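Local coordinates for type VI immunity protein Atu4351 (Agrobacterium fabrum, PDB 6ITW) that probably neutralises a toxic effector of the type VI secretion system, acting as the immunity protein of an effector-immunity pair, at residues G168-P173 and V191-A196. Sequence-based numbering, arbitrary orientation.
Sequences GQIYSP and VDALSA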
loop_
_atom_site.group_PDB
_atom_site.type_symbol
_atom_site.label_atom_id
_atom_site.label_comp_id
_atom_site.label_asym_id
_atom_site.label_seq_id
_atom_site.Cartn_x
_atom_site.Cartn_y
_atom_site.Cartn_z
ATOM N N GLY A 168 11.743 -3.025 3.839
ATOM C CA GLY A 168 12.138 -2.211 2.718
ATOM C C GLY A 168 12.368 -2.955 1.420
ATOM O O GLY A 168 12.867 -2.344 0.464
ATOM N N GLN A 169 12.017 -4.243 1.344
ATOM C CA GLN A 169 11.978 -4.979 0.083
ATOM C C GLN A 169 10.570 -5.456 -0.253
ATOM O O GLN A 169 9.699 -5.530 0.617
ATOM C CB GLN A 169 12.862 -6.215 0.112
ATOM C CG GLN A 169 14.308 -5.980 0.376
ATOM C CD GLN A 169 15.018 -7.309 0.469
ATOM O OE1 GLN A 169 14.519 -8.248 1.117
ATOM N NE2 GLN A 169 16.156 -7.421 -0.214
ATOM N N ILE A 170 10.373 -5.813 -1.533
ATOM C CA ILE A 170 9.150 -6.446 -2.030
ATOM C C ILE A 170 9.546 -7.520 -3.042
ATOM O O ILE A 170 10.675 -7.556 -3.530
ATOM C CB ILE A 170 8.173 -5.444 -2.699
ATOM C CG1 ILE A 170 8.865 -4.711 -3.852
ATOM C CG2 ILE A 170 7.621 -4.431 -1.698
ATOM C CD1 ILE A 170 7.907 -3.833 -4.711
ATOM N N TYR A 171 8.594 -8.401 -3.365
ATOM C CA TYR A 171 8.728 -9.297 -4.515
ATOM C C TYR A 171 8.268 -8.560 -5.767
ATOM O O TYR A 171 7.179 -7.979 -5.788
ATOM C CB TYR A 171 7.904 -10.573 -4.348
ATOM C CG TYR A 171 8.212 -11.354 -3.087
ATOM C CD1 TYR A 171 9.508 -11.783 -2.807
ATOM C CD2 TYR A 171 7.200 -11.673 -2.178
ATOM C CE1 TYR A 171 9.788 -12.509 -1.656
ATOM C CE2 TYR A 171 7.470 -12.411 -1.015
ATOM C CZ TYR A 171 8.768 -12.824 -0.767
ATOM O OH TYR A 171 9.045 -13.540 0.373
ATOM N N SER A 172 9.094 -8.596 -6.803
ATOM C CA SER A 172 8.894 -7.827 -8.012
ATOM C C SER A 172 9.269 -8.683 -9.215
ATOM O O SER A 172 10.210 -9.485 -9.141
ATOM C CB SER A 172 9.762 -6.557 -7.985
ATOM O OG SER A 172 9.534 -5.721 -9.119
ATOM N N PRO A 173 8.574 -8.525 -10.337
ATOM C CA PRO A 173 8.947 -9.308 -11.518
ATOM C C PRO A 173 10.273 -8.819 -12.080
ATOM O O PRO A 173 10.542 -7.617 -12.148
ATOM C CB PRO A 173 7.781 -9.084 -12.495
ATOM C CG PRO A 173 7.155 -7.793 -12.065
ATOM C CD PRO A 173 7.454 -7.601 -10.594
ATOM N N VAL A 191 13.568 -7.422 -4.155
ATOM C CA VAL A 191 14.266 -6.210 -4.576
ATOM C C VAL A 191 14.003 -5.084 -3.575
ATOM O O VAL A 191 13.060 -5.126 -2.783
ATOM C CB VAL A 191 13.849 -5.714 -5.991
ATOM C CG1 VAL A 191 14.160 -6.728 -7.059
ATOM C CG2 VAL A 191 12.367 -5.376 -6.006
ATOM N N ASP A 192 14.848 -4.059 -3.641
ATOM C CA ASP A 192 14.630 -2.824 -2.908
ATOM C C ASP A 192 13.298 -2.190 -3.311
ATOM O O ASP A 192 13.061 -1.921 -4.492
ATOM C CB ASP A 192 15.782 -1.868 -3.189
ATOM C CG ASP A 192 15.611 -0.547 -2.500
ATOM O OD1 ASP A 192 15.598 -0.536 -1.254
ATOM O OD2 ASP A 192 15.495 0.481 -3.192
ATOM N N ALA A 193 12.431 -1.935 -2.326
ATOM C CA ALA A 193 11.080 -1.465 -2.641
ATOM C C ALA A 193 11.095 -0.055 -3.227
ATOM O O ALA A 193 10.436 0.209 -4.241
ATOM C CB ALA A 193 10.196 -1.514 -1.394
ATOM N N LEU A 194 11.843 0.869 -2.608
ATOM C CA LEU A 194 11.825 2.256 -3.077
ATOM C C LEU A 194 12.329 2.366 -4.518
ATOM O O LEU A 194 11.744 3.091 -5.330
ATOM C CB LEU A 194 12.657 3.151 -2.154
ATOM C CG LEU A 194 12.661 4.641 -2.538
ATOM C CD1 LEU A 194 11.233 5.223 -2.497
ATOM C CD2 LEU A 194 13.600 5.450 -1.638
ATOM N N SER A 195 13.420 1.664 -4.844
ATOM C CA SER A 195 13.952 1.674 -6.206
ATOM C C SER A 195 12.954 1.087 -7.191
ATOM O O SER A 195 12.653 1.701 -8.221
ATOM C CB SER A 195 15.252 0.869 -6.285
ATOM O OG SER A 195 16.274 1.517 -5.567
ATOM N N ALA A 196 12.484 -0.141 -6.914
ATOM C CA ALA A 196 11.536 -0.809 -7.801
ATOM C C ALA A 196 10.270 0.026 -7.975
ATOM O O ALA A 196 9.789 0.210 -9.099
ATOM C CB ALA A 196 11.204 -2.199 -7.252
HETATM O O HOH W 1 12.853 0.387 0.006
#
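Ile170 and Val191 face each other as an antiparallel, hydrogen-bonded pair in the two-stranded sheet formed by strands 169-173 and 188-192, and the second strand runs directly into helix 193-200. Both segments belong to the C-terminal family region of Tdi1 immunity proteins. Ile170 N gives its hydrogen to Val191 O and Val191 N returns one to Ile170 O, both at 3.0 Å. On the face that carries Ile170 and Val191, their side chains cross obliquely, CG1 of Ile170 lying 4.2 Å from CG2 of Val191. That same CG2, set between the backbone N and carbonyl carbon of its own residue, also reaches CB of Ser172 at 3.5 Å. The Ile170 side chain extends the contact from strand to helix: its CG2 meets CB of Ala193 at 3.9 Å, and its CD1 lies near CB of Ala196.

How a residue just ahead of a strand can also meet a helix start is well illustrated by Gly168, whose O accepts a nearly straight bond from Ala193 N, in the first residue of helix 193-200. With phi 90° and psi 9°, a CB here would collide with the preceding carbonyl O, which glycine avoids. Asp192 is the N-cap of that helix: Ser195 N makes the capping bond to OD2 from above the carboxylate plane, 42° out of it, while Ser195 OG donates to OD2 on the anti side. One water donates to Gly168 O and Asp192 OD1 and accepts from Leu194 N at 2.8 Å.

Further out, Phe89 of strand 84-90 touches both Ile170 and Ala193, joining this small sheet and its helix to the larger mixed sheet. Gln58 spans the strand start through its side-chain amide, OE1 accepting from Gly168 N and NE2 donating to Gln169 O.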